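Local coordinates for protein putative tryptophan halogenase (PDB 6Y1W) that is a flavin-dependent halogenase, probably using reduced FAD and oxygen to halogenate an aromatic substrate such as an indole, at residues V16-A22 with I213-L219; A34-L38 with F177-V183; T46-E52 with Q184-I190; H198-I202 with E330-V334. All blocks are in the same frame, centred on the assembly; numbering follows the deposited sequence.

Contact 1: residues V16-A22 with I213-L219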
# COMPACT_ATOMS: atom_id res chain seq x y z
N VAL A 16 6.24 -6.69 29.58
CA VAL A 16 4.92 -7.29 29.40
C VAL A 16 5.08 -8.81 29.43
O VAL A 16 5.65 -9.39 28.50
CB VAL A 16 4.27 -6.83 28.09
CG1 VAL A 16 2.96 -7.56 27.91
CG2 VAL A 16 4.06 -5.28 28.16
N ARG A 17 4.61 -9.44 30.52
CA ARG A 17 4.68 -10.88 30.69
C ARG A 17 3.34 -11.53 30.91
O ARG A 17 3.24 -12.75 30.76
CB ARG A 17 5.58 -11.24 31.89
CG ARG A 17 7.05 -11.01 31.63
CD ARG A 17 7.59 -11.91 30.52
NE ARG A 17 7.87 -11.15 29.30
CZ ARG A 17 8.98 -10.45 29.08
NH1 ARG A 17 9.12 -9.77 27.94
NH2 ARG A 17 9.95 -10.42 29.98
N ARG A 18 2.32 -10.78 31.31
CA ARG A 18 1.00 -11.32 31.62
C ARG A 18 -0.01 -10.56 30.78
O ARG A 18 -0.08 -9.32 30.85
CB ARG A 18 0.67 -11.21 33.12
CG ARG A 18 1.68 -11.93 34.05
CD ARG A 18 1.57 -11.45 35.51
NE ARG A 18 1.68 -9.99 35.55
CZ ARG A 18 1.46 -9.24 36.62
NH1 ARG A 18 1.14 -9.82 37.78
NH2 ARG A 18 1.56 -7.92 36.53
N VAL A 19 -0.79 -11.28 29.98
CA VAL A 19 -1.83 -10.69 29.15
C VAL A 19 -3.17 -11.21 29.63
O VAL A 19 -3.37 -12.42 29.77
CB VAL A 19 -1.64 -11.01 27.66
CG1 VAL A 19 -2.78 -10.38 26.81
CG2 VAL A 19 -0.28 -10.53 27.17
N VAL A 20 -4.10 -10.29 29.88
CA VAL A 20 -5.43 -10.65 30.37
C VAL A 20 -6.44 -10.23 29.29
O VAL A 20 -6.46 -9.07 28.88
CB VAL A 20 -5.74 -9.98 31.71
CG1 VAL A 20 -7.16 -10.29 32.11
CG2 VAL A 20 -4.75 -10.49 32.77
N ILE A 21 -7.25 -11.18 28.84
CA ILE A 21 -8.27 -10.95 27.80
C ILE A 21 -9.62 -10.91 28.50
O ILE A 21 -10.03 -11.89 29.14
CB ILE A 21 -8.22 -12.06 26.74
CG1 ILE A 21 -6.85 -12.03 26.07
CG2 ILE A 21 -9.33 -11.85 25.67
CD1 ILE A 21 -6.56 -13.21 25.15
N ALA A 22 -10.30 -9.79 28.44
CA ALA A 22 -11.61 -9.64 29.08
C ALA A 22 -12.69 -9.90 28.04
O ALA A 22 -12.82 -9.12 27.10
CB ALA A 22 -11.76 -8.24 29.69
N ILE A 213 -7.34 -10.76 39.20
CA ILE A 213 -6.48 -11.17 38.08
C ILE A 213 -5.62 -9.99 37.66
O ILE A 213 -6.12 -9.03 37.07
CB ILE A 213 -7.30 -11.71 36.90
CG1 ILE A 213 -8.26 -12.79 37.42
CG2 ILE A 213 -6.34 -12.22 35.74
CD1 ILE A 213 -9.48 -12.96 36.64
N GLU A 214 -4.33 -10.07 37.96
CA GLU A 214 -3.38 -9.03 37.60
C GLU A 214 -2.90 -9.24 36.18
O GLU A 214 -2.92 -10.36 35.65
CB GLU A 214 -2.17 -9.04 38.54
CG GLU A 214 -2.39 -8.32 39.86
CD GLU A 214 -1.14 -8.22 40.74
OE1 GLU A 214 -0.08 -8.78 40.38
OE2 GLU A 214 -1.24 -7.57 41.80
N GLY A 215 -2.47 -8.16 35.54
CA GLY A 215 -1.86 -8.30 34.23
C GLY A 215 -1.07 -7.07 33.86
O GLY A 215 -1.12 -6.03 34.52
N ASP A 216 -0.32 -7.21 32.76
CA ASP A 216 0.47 -6.11 32.22
C ASP A 216 -0.19 -5.46 31.02
O ASP A 216 -0.02 -4.27 30.79
CB ASP A 216 1.87 -6.62 31.82
CG ASP A 216 2.58 -7.29 32.98
OD1 ASP A 216 2.59 -6.71 34.09
OD2 ASP A 216 3.09 -8.42 32.79
N LEU A 217 -0.89 -6.25 30.23
CA LEU A 217 -1.56 -5.78 29.02
C LEU A 217 -2.93 -6.43 29.04
O LEU A 217 -3.03 -7.61 29.35
CB LEU A 217 -0.80 -6.17 27.77
CG LEU A 217 -1.47 -5.84 26.44
CD1 LEU A 217 -1.36 -4.33 26.17
CD2 LEU A 217 -0.74 -6.64 25.36
N PHE A 218 -3.95 -5.65 28.74
CA PHE A 218 -5.33 -6.10 28.82
C PHE A 218 -5.95 -5.94 27.45
O PHE A 218 -5.86 -4.86 26.86
CB PHE A 218 -6.12 -5.27 29.85
CG PHE A 218 -5.67 -5.55 31.28
CD1 PHE A 218 -4.54 -4.96 31.78
CD2 PHE A 218 -6.37 -6.48 32.06
CE1 PHE A 218 -4.12 -5.24 33.07
CE2 PHE A 218 -5.97 -6.76 33.35
CZ PHE A 218 -4.85 -6.13 33.86
N LEU A 219 -6.63 -6.97 26.98
CA LEU A 219 -7.38 -6.85 25.73
C LEU A 219 -8.86 -6.74 26.07
O LEU A 219 -9.42 -7.65 26.71
CB LEU A 219 -7.14 -8.05 24.82
CG LEU A 219 -5.66 -8.39 24.55
CD1 LEU A 219 -5.57 -9.54 23.52
CD2 LEU A 219 -4.86 -7.16 24.15

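Contact 2: residues A34-L38 with F177-V183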
# COMPACT_ATOMS: atom_id res chain seq x y z
N ALA A 34 -4.37 -16.48 18.48
CA ALA A 34 -3.19 -15.96 17.79
C ALA A 34 -2.08 -15.63 18.78
O ALA A 34 -0.90 -15.90 18.49
CB ALA A 34 -3.57 -14.72 16.97
N LEU A 35 -2.43 -15.02 19.92
CA LEU A 35 -1.40 -14.63 20.89
C LEU A 35 -0.73 -15.86 21.49
O LEU A 35 0.50 -15.87 21.66
CB LEU A 35 -2.01 -13.76 21.99
CG LEU A 35 -1.08 -13.27 23.08
CD1 LEU A 35 -0.02 -12.36 22.41
CD2 LEU A 35 -1.88 -12.50 24.16
N SER A 36 -1.51 -16.90 21.82
CA SER A 36 -0.92 -18.07 22.45
C SER A 36 -0.12 -18.89 21.45
O SER A 36 0.95 -19.43 21.80
CB SER A 36 -1.99 -18.93 23.15
OG SER A 36 -2.87 -19.57 22.20
N LYS A 37 -0.59 -18.98 20.21
CA LYS A 37 0.17 -19.67 19.16
C LYS A 37 1.57 -19.08 19.03
O LYS A 37 2.57 -19.80 19.10
CB LYS A 37 -0.59 -19.59 17.82
CG LYS A 37 0.32 -19.73 16.55
CD LYS A 37 0.83 -21.12 16.40
CE LYS A 37 1.63 -21.28 15.10
NZ LYS A 37 1.99 -22.68 15.01
N LEU A 38 1.65 -17.74 18.95
CA LEU A 38 2.92 -17.08 18.64
C LEU A 38 3.79 -16.90 19.88
O LEU A 38 5.01 -17.10 19.81
CB LEU A 38 2.67 -15.73 17.98
CG LEU A 38 3.91 -14.96 17.54
CD1 LEU A 38 4.54 -15.63 16.40
CD2 LEU A 38 3.52 -13.53 17.20
N PHE A 177 -8.23 -24.73 20.52
CA PHE A 177 -6.89 -24.40 20.01
C PHE A 177 -6.05 -23.64 21.05
O PHE A 177 -4.87 -23.95 21.27
CB PHE A 177 -7.10 -23.60 18.72
CG PHE A 177 -5.84 -23.13 18.01
CD1 PHE A 177 -5.21 -21.93 18.40
CD2 PHE A 177 -5.31 -23.81 16.93
CE1 PHE A 177 -4.08 -21.45 17.73
CE2 PHE A 177 -4.15 -23.32 16.25
CZ PHE A 177 -3.55 -22.15 16.66
N SER A 178 -6.65 -22.62 21.66
CA SER A 178 -5.95 -21.74 22.60
C SER A 178 -5.55 -22.47 23.88
O SER A 178 -4.44 -22.26 24.39
CB SER A 178 -6.86 -20.56 22.97
OG SER A 178 -7.19 -19.77 21.82
N GLU A 179 -6.45 -23.27 24.44
CA GLU A 179 -6.11 -23.98 25.66
C GLU A 179 -4.92 -24.91 25.41
O GLU A 179 -4.11 -25.13 26.32
CB GLU A 179 -7.36 -24.71 26.19
CG GLU A 179 -8.38 -23.72 26.71
CD GLU A 179 -9.69 -24.35 27.16
OE1 GLU A 179 -9.94 -25.53 26.85
OE2 GLU A 179 -10.45 -23.63 27.82
N GLY A 180 -4.80 -25.43 24.18
CA GLY A 180 -3.68 -26.26 23.80
C GLY A 180 -2.34 -25.55 23.81
O GLY A 180 -1.29 -26.18 23.99
N PHE A 181 -2.33 -24.23 23.63
CA PHE A 181 -1.11 -23.46 23.77
C PHE A 181 -0.98 -22.81 25.15
O PHE A 181 -0.12 -21.94 25.33
CB PHE A 181 -1.06 -22.39 22.69
CG PHE A 181 -0.80 -22.94 21.31
CD1 PHE A 181 0.44 -23.41 21.01
CD2 PHE A 181 -1.80 -23.00 20.33
CE1 PHE A 181 0.72 -23.92 19.76
CE2 PHE A 181 -1.52 -23.52 19.07
CZ PHE A 181 -0.27 -23.98 18.79
N GLY A 182 -1.78 -23.25 26.12
CA GLY A 182 -1.61 -22.86 27.51
C GLY A 182 -2.44 -21.70 28.03
O GLY A 182 -2.19 -21.25 29.15
N VAL A 183 -3.43 -21.22 27.28
CA VAL A 183 -4.27 -20.13 27.78
C VAL A 183 -5.07 -20.64 28.96
O VAL A 183 -5.64 -21.74 28.93
CB VAL A 183 -5.22 -19.61 26.67
CG1 VAL A 183 -6.21 -18.58 27.24
CG2 VAL A 183 -4.40 -18.97 25.56

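Contact 3: residues T46-E52 with Q184-I190. With BU9 (Meso-2,3-Butanediol), chain M.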
# COMPACT_ATOMS: atom_id res chain seq x y z
N THR A 46 -4.38 -15.16 30.17
CA THR A 46 -5.61 -15.51 30.88
C THR A 46 -6.79 -14.88 30.17
O THR A 46 -6.74 -13.69 29.84
CB THR A 46 -5.54 -15.01 32.31
OG1 THR A 46 -4.37 -15.58 32.94
CG2 THR A 46 -6.83 -15.32 33.07
N LEU A 47 -7.87 -15.66 29.97
CA LEU A 47 -9.11 -15.13 29.39
C LEU A 47 -10.23 -15.31 30.40
O LEU A 47 -10.41 -16.41 30.94
CB LEU A 47 -9.46 -15.83 28.06
CG LEU A 47 -10.64 -15.21 27.29
CD1 LEU A 47 -10.46 -15.52 25.81
CD2 LEU A 47 -12.02 -15.73 27.78
N VAL A 48 -10.94 -14.22 30.68
CA VAL A 48 -12.07 -14.19 31.61
C VAL A 48 -13.35 -14.06 30.80
O VAL A 48 -13.50 -13.11 30.02
CB VAL A 48 -11.96 -13.02 32.60
CG1 VAL A 48 -13.17 -12.99 33.56
CG2 VAL A 48 -10.61 -13.09 33.35
N GLU A 49 -14.29 -14.97 31.01
CA GLU A 49 -15.57 -14.86 30.33
C GLU A 49 -16.64 -15.51 31.19
O GLU A 49 -16.36 -16.43 31.97
CB GLU A 49 -15.57 -15.52 28.93
CG GLU A 49 -15.37 -17.05 28.96
CD GLU A 49 -15.50 -17.71 27.58
OE1 GLU A 49 -16.12 -17.13 26.65
OE2 GLU A 49 -15.02 -18.86 27.42
N SER A 50 -17.87 -15.07 31.00
CA SER A 50 -19.01 -15.55 31.75
C SER A 50 -19.79 -16.55 30.90
O SER A 50 -20.05 -16.27 29.72
CB SER A 50 -19.92 -14.39 32.14
OG SER A 50 -21.14 -14.89 32.63
N ASP A 51 -20.16 -17.69 31.49
CA ASP A 51 -21.03 -18.63 30.78
C ASP A 51 -22.43 -18.08 30.54
O ASP A 51 -23.19 -18.64 29.74
CB ASP A 51 -21.13 -19.95 31.55
CG ASP A 51 -19.88 -20.78 31.44
OD1 ASP A 51 -19.14 -20.57 30.45
OD2 ASP A 51 -19.60 -21.61 32.33
N GLU A 52 -22.82 -17.02 31.24
CA GLU A 52 -24.13 -16.42 31.01
C GLU A 52 -24.15 -15.44 29.84
O GLU A 52 -25.21 -14.86 29.56
CB GLU A 52 -24.62 -15.74 32.30
CG GLU A 52 -24.38 -16.62 33.54
CD GLU A 52 -24.32 -15.82 34.84
OE1 GLU A 52 -24.56 -14.60 34.82
OE2 GLU A 52 -24.02 -16.43 35.89
N GLN A 184 -5.10 -19.84 30.03
CA GLN A 184 -5.85 -20.17 31.24
C GLN A 184 -7.21 -19.50 31.14
O GLN A 184 -7.29 -18.27 31.08
CB GLN A 184 -5.11 -19.66 32.47
CG GLN A 184 -5.91 -19.85 33.76
CD GLN A 184 -5.21 -19.32 35.00
OE1 GLN A 184 -5.64 -19.58 36.13
NE2 GLN A 184 -4.13 -18.55 34.81
N ARG A 185 -8.29 -20.30 31.16
CA ARG A 185 -9.64 -19.75 31.10
C ARG A 185 -10.18 -19.64 32.52
O ARG A 185 -10.04 -20.58 33.32
CB ARG A 185 -10.55 -20.63 30.26
CG ARG A 185 -11.97 -20.09 30.16
CD ARG A 185 -12.84 -21.06 29.38
NE ARG A 185 -14.22 -20.61 29.26
CZ ARG A 185 -15.23 -21.01 30.03
NH1 ARG A 185 -15.03 -21.89 31.01
NH2 ARG A 185 -16.44 -20.53 29.81
N ILE A 186 -10.73 -18.47 32.86
CA ILE A 186 -11.39 -18.26 34.15
C ILE A 186 -12.84 -17.88 33.85
O ILE A 186 -13.10 -16.90 33.14
CB ILE A 186 -10.70 -17.17 34.99
CG1 ILE A 186 -9.22 -17.53 35.23
CG2 ILE A 186 -11.44 -16.94 36.32
CD1 ILE A 186 -8.48 -16.52 36.08
N GLU A 187 -13.79 -18.69 34.33
CA GLU A 187 -15.21 -18.43 34.10
C GLU A 187 -15.71 -17.48 35.18
O GLU A 187 -15.38 -17.64 36.36
CB GLU A 187 -16.04 -19.71 34.13
CG GLU A 187 -17.47 -19.56 33.56
CD GLU A 187 -18.44 -18.86 34.51
OE1 GLU A 187 -18.28 -19.00 35.75
OE2 GLU A 187 -19.38 -18.17 34.02
N GLY A 188 -16.43 -16.45 34.78
CA GLY A 188 -16.98 -15.55 35.78
C GLY A 188 -17.31 -14.19 35.22
O GLY A 188 -17.13 -13.90 34.04
N ARG A 189 -17.76 -13.33 36.13
CA ARG A 189 -18.14 -11.98 35.76
C ARG A 189 -17.24 -10.98 36.46
O ARG A 189 -17.02 -11.05 37.67
CB ARG A 189 -19.61 -11.71 36.12
CG ARG A 189 -20.55 -12.61 35.36
CD ARG A 189 -21.96 -12.59 35.93
NE ARG A 189 -22.84 -11.63 35.25
CZ ARG A 189 -23.10 -11.60 33.95
NH1 ARG A 189 -22.57 -12.50 33.13
NH2 ARG A 189 -23.91 -10.68 33.45
N ILE A 190 -16.83 -9.99 35.69
CA ILE A 190 -15.96 -8.94 36.21
C ILE A 190 -16.82 -7.99 37.05
O ILE A 190 -17.79 -7.42 36.55
CB ILE A 190 -15.26 -8.19 35.06
CG1 ILE A 190 -14.36 -9.14 34.27
CG2 ILE A 190 -14.41 -7.06 35.58
CD1 ILE A 190 -13.85 -8.51 32.99
C03 BU9 M . -18.70 -9.34 30.65
C04 BU9 M . -18.29 -10.31 31.77
O06 BU9 M . -17.71 -9.56 32.81
C05 BU9 M . -17.31 -11.38 31.26
C01 BU9 M . -17.89 -12.09 30.04
O6 BU9 M . -16.07 -10.81 30.92
O HOH W 1 -20.42 -15.98 35.03
O HOH W 2 -17.36 -23.02 32.11

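Contact 4: residues H198-I202 with E330-V334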
# COMPACT_ATOMS: atom_id res chain seq x y z
N HIS A 198 -1.00 6.08 40.03
CA HIS A 198 -0.19 7.12 39.41
C HIS A 198 -0.37 7.20 37.90
O HIS A 198 -0.49 8.30 37.36
CB HIS A 198 1.28 6.90 39.76
CG HIS A 198 1.54 6.68 41.22
ND1 HIS A 198 2.12 7.63 42.03
CD2 HIS A 198 1.28 5.61 42.01
CE1 HIS A 198 2.21 7.16 43.26
NE2 HIS A 198 1.70 5.93 43.28
N SER A 199 -0.40 6.05 37.20
CA SER A 199 -0.40 6.06 35.74
C SER A 199 -1.79 6.03 35.14
O SER A 199 -1.97 6.42 33.97
CB SER A 199 0.39 4.85 35.22
OG SER A 199 -0.22 3.67 35.69
N GLY A 200 -2.77 5.56 35.89
CA GLY A 200 -4.05 5.27 35.28
C GLY A 200 -4.09 3.96 34.53
O GLY A 200 -5.17 3.58 34.07
N ASP A 201 -2.97 3.24 34.41
CA ASP A 201 -3.01 1.95 33.72
C ASP A 201 -3.96 0.99 34.42
O ASP A 201 -4.18 1.07 35.63
CB ASP A 201 -1.63 1.30 33.66
CG ASP A 201 -0.67 2.05 32.82
OD1 ASP A 201 -1.06 3.03 32.18
OD2 ASP A 201 0.52 1.67 32.84
N ILE A 202 -4.51 0.04 33.66
CA ILE A 202 -5.26 -1.03 34.30
C ILE A 202 -4.29 -1.91 35.09
O ILE A 202 -3.24 -2.31 34.59
CB ILE A 202 -6.02 -1.86 33.27
CG1 ILE A 202 -6.95 -0.95 32.47
CG2 ILE A 202 -6.76 -3.02 33.98
CD1 ILE A 202 -7.69 -1.66 31.39
N GLU A 330 -5.19 2.36 24.39
CA GLU A 330 -5.10 3.45 25.37
C GLU A 330 -4.36 2.88 26.57
O GLU A 330 -4.80 1.88 27.13
CB GLU A 330 -6.51 3.94 25.75
CG GLU A 330 -6.56 4.92 26.91
CD GLU A 330 -6.32 6.32 26.46
OE1 GLU A 330 -6.05 6.52 25.25
OE2 GLU A 330 -6.38 7.23 27.32
N LYS A 331 -3.24 3.52 26.94
CA LYS A 331 -2.42 3.03 28.05
C LYS A 331 -2.09 1.56 27.81
O LYS A 331 -1.50 1.24 26.79
CB LYS A 331 -3.13 3.24 29.39
CG LYS A 331 -3.52 4.74 29.65
CD LYS A 331 -3.85 5.02 31.12
CE LYS A 331 -4.07 6.53 31.36
NZ LYS A 331 -3.08 7.29 30.58
N ASN A 332 -2.44 0.66 28.73
CA ASN A 332 -2.11 -0.76 28.56
C ASN A 332 -3.34 -1.60 28.20
O ASN A 332 -3.42 -2.78 28.55
CB ASN A 332 -1.43 -1.34 29.81
CG ASN A 332 -2.34 -1.36 31.05
OD1 ASN A 332 -3.28 -0.58 31.17
ND2 ASN A 332 -2.09 -2.29 31.94
N CYS A 333 -4.26 -1.01 27.45
CA CYS A 333 -5.49 -1.67 27.03
C CYS A 333 -5.66 -1.56 25.51
O CYS A 333 -5.54 -0.47 24.94
CB CYS A 333 -6.70 -1.02 27.73
SG CYS A 333 -8.28 -1.74 27.23
N VAL A 334 -5.90 -2.69 24.85
CA VAL A 334 -6.20 -2.71 23.41
C VAL A 334 -7.62 -3.22 23.25
O VAL A 334 -7.93 -4.34 23.69
CB VAL A 334 -5.20 -3.58 22.62
CG1 VAL A 334 -5.58 -3.62 21.16
CG2 VAL A 334 -3.76 -3.04 22.75

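Contact 1: residues V16-A22 with I213-L219
Asp216 OD2 takes the amide hydrogens of both Arg17 and Arg18, at 2.9 Å from Arg17 N, and the two donors reach it from opposite faces of the carboxylate plane. This grip lies where strand 18-22 starts along 217-219, a parallel pair in the Rossmann-type sheet of what is probably the FAD-binding domain. Directly after it, Arg18 O accepts from two successive amides, Asp216 N and Leu217 N. The regular ladder then follows: Val20 N to Leu217 O, Leu219 N to Val20 O (2.8 Å) and Ala22 N to Leu219 O.

The Arg18 guanidinium joins two acids. Its NH2 gives a nearly straight bond (169°) to Asp216 OD1, 2.9 Å away and met from above the carboxylate plane. On the other terminal nitrogen, Arg18 NH1 meets the anti lone pair of Glu214 OE1 at 3.1 Å, the guanidinium and Glu214 carboxylate planes being almost perpendicular; Glu214 also bridges to Arg212 through OE2. Gly215 CA lies against one face of the guanidinium.

Apolar side chains line both faces of the pair. Leu219 lies alongside Ile21 and turns toward helix 25-39. Facing the other way, Val20 places CG2, anti to its carbonyl carbon, 3.8 Å from Ile213 CG2, while Val20 CB meets Phe218 CD2 at 3.6 Å.

Contact 2: residues A34-L38 with F177-V183
Ser36 and Phe181 mark the closest backbone approach, their CA atoms 5.6 Å apart, where the last turns of helix 25-39 pass the C-terminal end of helix 167-180. That end is a Schellman motif: Gly182, at positive phi, is its C-prime residue, Gly182 N bonds to Glu179 O, and Val183 N returns to Ser178 O. Phe181, just before the reversal, and Val183, just after it, both meet the neighbouring helix, which in this Rossmann-type fold directly follows the first strand and its glycine-rich turn.

Ser36 fills the middle of the contact. Its OG sits between the backbone N and the carbonyl carbon (chi1 69°), and its hydrogen-bond partner is Ala32 O, one turn back in its own helix; across the contact OG and CB meet carbon atoms. Ser36 OG lies 3.4 Å from Phe181 CB. Ser36 CB is equally close to Val183 CG2, a tighter approach than two carbons usually make. Behind them, Val183 and Ser36 both rest on Ile45 of the sheet.

Two phenyl rings meet the root of Lys37 from the same side, one with its face and one with its edge. Lys37 CA stands 4.0 Å from the centroid of the Phe181 ring, only 8° off its normal, in a CH-pi contact. Farther out, the lysine chain runs alongside that ring toward Glu74, which pairs with NZ. Phe177 presents its ring edge, with CE1 4.0 Å from Lys37 CB. One face of the Phe177 ring, near its rim, is covered by Phe181 CE2.

Contact 3: residues T46-E52 with Q184-I190
Arg185 NE meets Glu49 OE2 at 2.7 Å, in the guanidinium plane and on the anti lone pair of the carboxylate, in a nearly straight bond. The neighbouring Arg185 NH2 reaches Asp51 OD1 (2.8 Å), so one extended arginine ties the end of strand 44-49 to the loop after it. Next to it, Glu187 OE2 takes Asp51 N at 2.7 Å, again through its anti lone pair. Arg189 NH1 donates to Ser50 OG, while Glu52 OE1 lies over one face of that guanidinium, a purely electrostatic pairing.

A second shell steadies these groups. Trp29 NE1 also bonds to Glu49 OE2, one water joins Asp51 OD2 to Arg185 NH1, and another links Glu187 OE2 with Ser50 OG. That hydroxyl further accepts from Glu52 N, closing an ST turn.

Between the two main chains the parallel ladder runs from Leu47 N–Gln184 O to Gly188 N–Glu49 O. Beyond its end Ile190 N holds meso-2,3-butanediol O06 at 3.0 Å, and the diol lies by the main chain of Glu49 and Ser50. Glu49 ends the second strand of the Rossmann-type unit, where related FAD-binding folds commonly carry an acid that binds the adenosine ribose.

Contact 4: residues H198-I202 with E330-V334
Both hydrogen bonds between the segments belong to the Asn332 amide, which pairs with the main chain of Ile202. Asn332 OD1 accepts from Ile202 N at 2.8 Å, while ND2 donates to Ile202 O at 2.9 Å, on a carbonyl lone pair and in plane. The amide is turned this way by its first torsion, which sets CG between the backbone N and the carbonyl carbon (chi1 65°). Its ND2 has a second acceptor in Asp216 O, so the side chain is held at both ends and its rotation should be well fixed.

The Asp201 carboxylate stacks across the same amide, their planes 30° apart, and Asp201 CB is 3.5 Å from Asn332 OD1.

Asn332 owes its position to a type II' beta turn from Glu330 to Cys333, which connects strands 329-330 and 333-335 at one edge of the Rossmann-type sheet. The facing segment is the loop leading into strand 202-207 of the antiparallel meander, and Ser199 shapes it with an ST turn in which OG accepts from Asp201 N.

Van der Waals contacts complete the junction. Lys331, the first corner of the turn, lays its methylenes along the loop: CD is 3.5 Å from Gly200 O, and CE 3.4 Å from Ser199 O. Gly200, at positive phi, has no side chain in the way. Lys331 CB touches Asp201 OD1, although the charged NZ stays 5.0 Å from Asp201 OD1. On the buried side, Ile202 CD1 meets Cys333 CB at 3.8 Å, with Leu228 packed on both residues.

Contacts 1, 3 and 4 share one sheet. Strands 18-22 and 44-49 join contact 1 to contact 3, with Ile21 N 2.8 Å from Thr46 O, and Ile213 CD1 packs on Val48 and Ile186. On the other flank, contact 4 continues from contact 1 through Phe218 N, 2.9 Å from Asn332 O. Contact 2 joins two helices on one face of the sheet: Leu35 CD2 lies 3.5 Å from Val19 CG1, and each helix leads into a strand of contact 3. The meso-2,3-butanediol sits against contact 3, about 5 Å from the side chain of Ala22; the side chain of Glu49 is about 3 Å from Gly24, a predicted FAD-binding residue. In contact 4, the side chain of Ile202 is about 12 Å from the bound meso-2,3-butanediol.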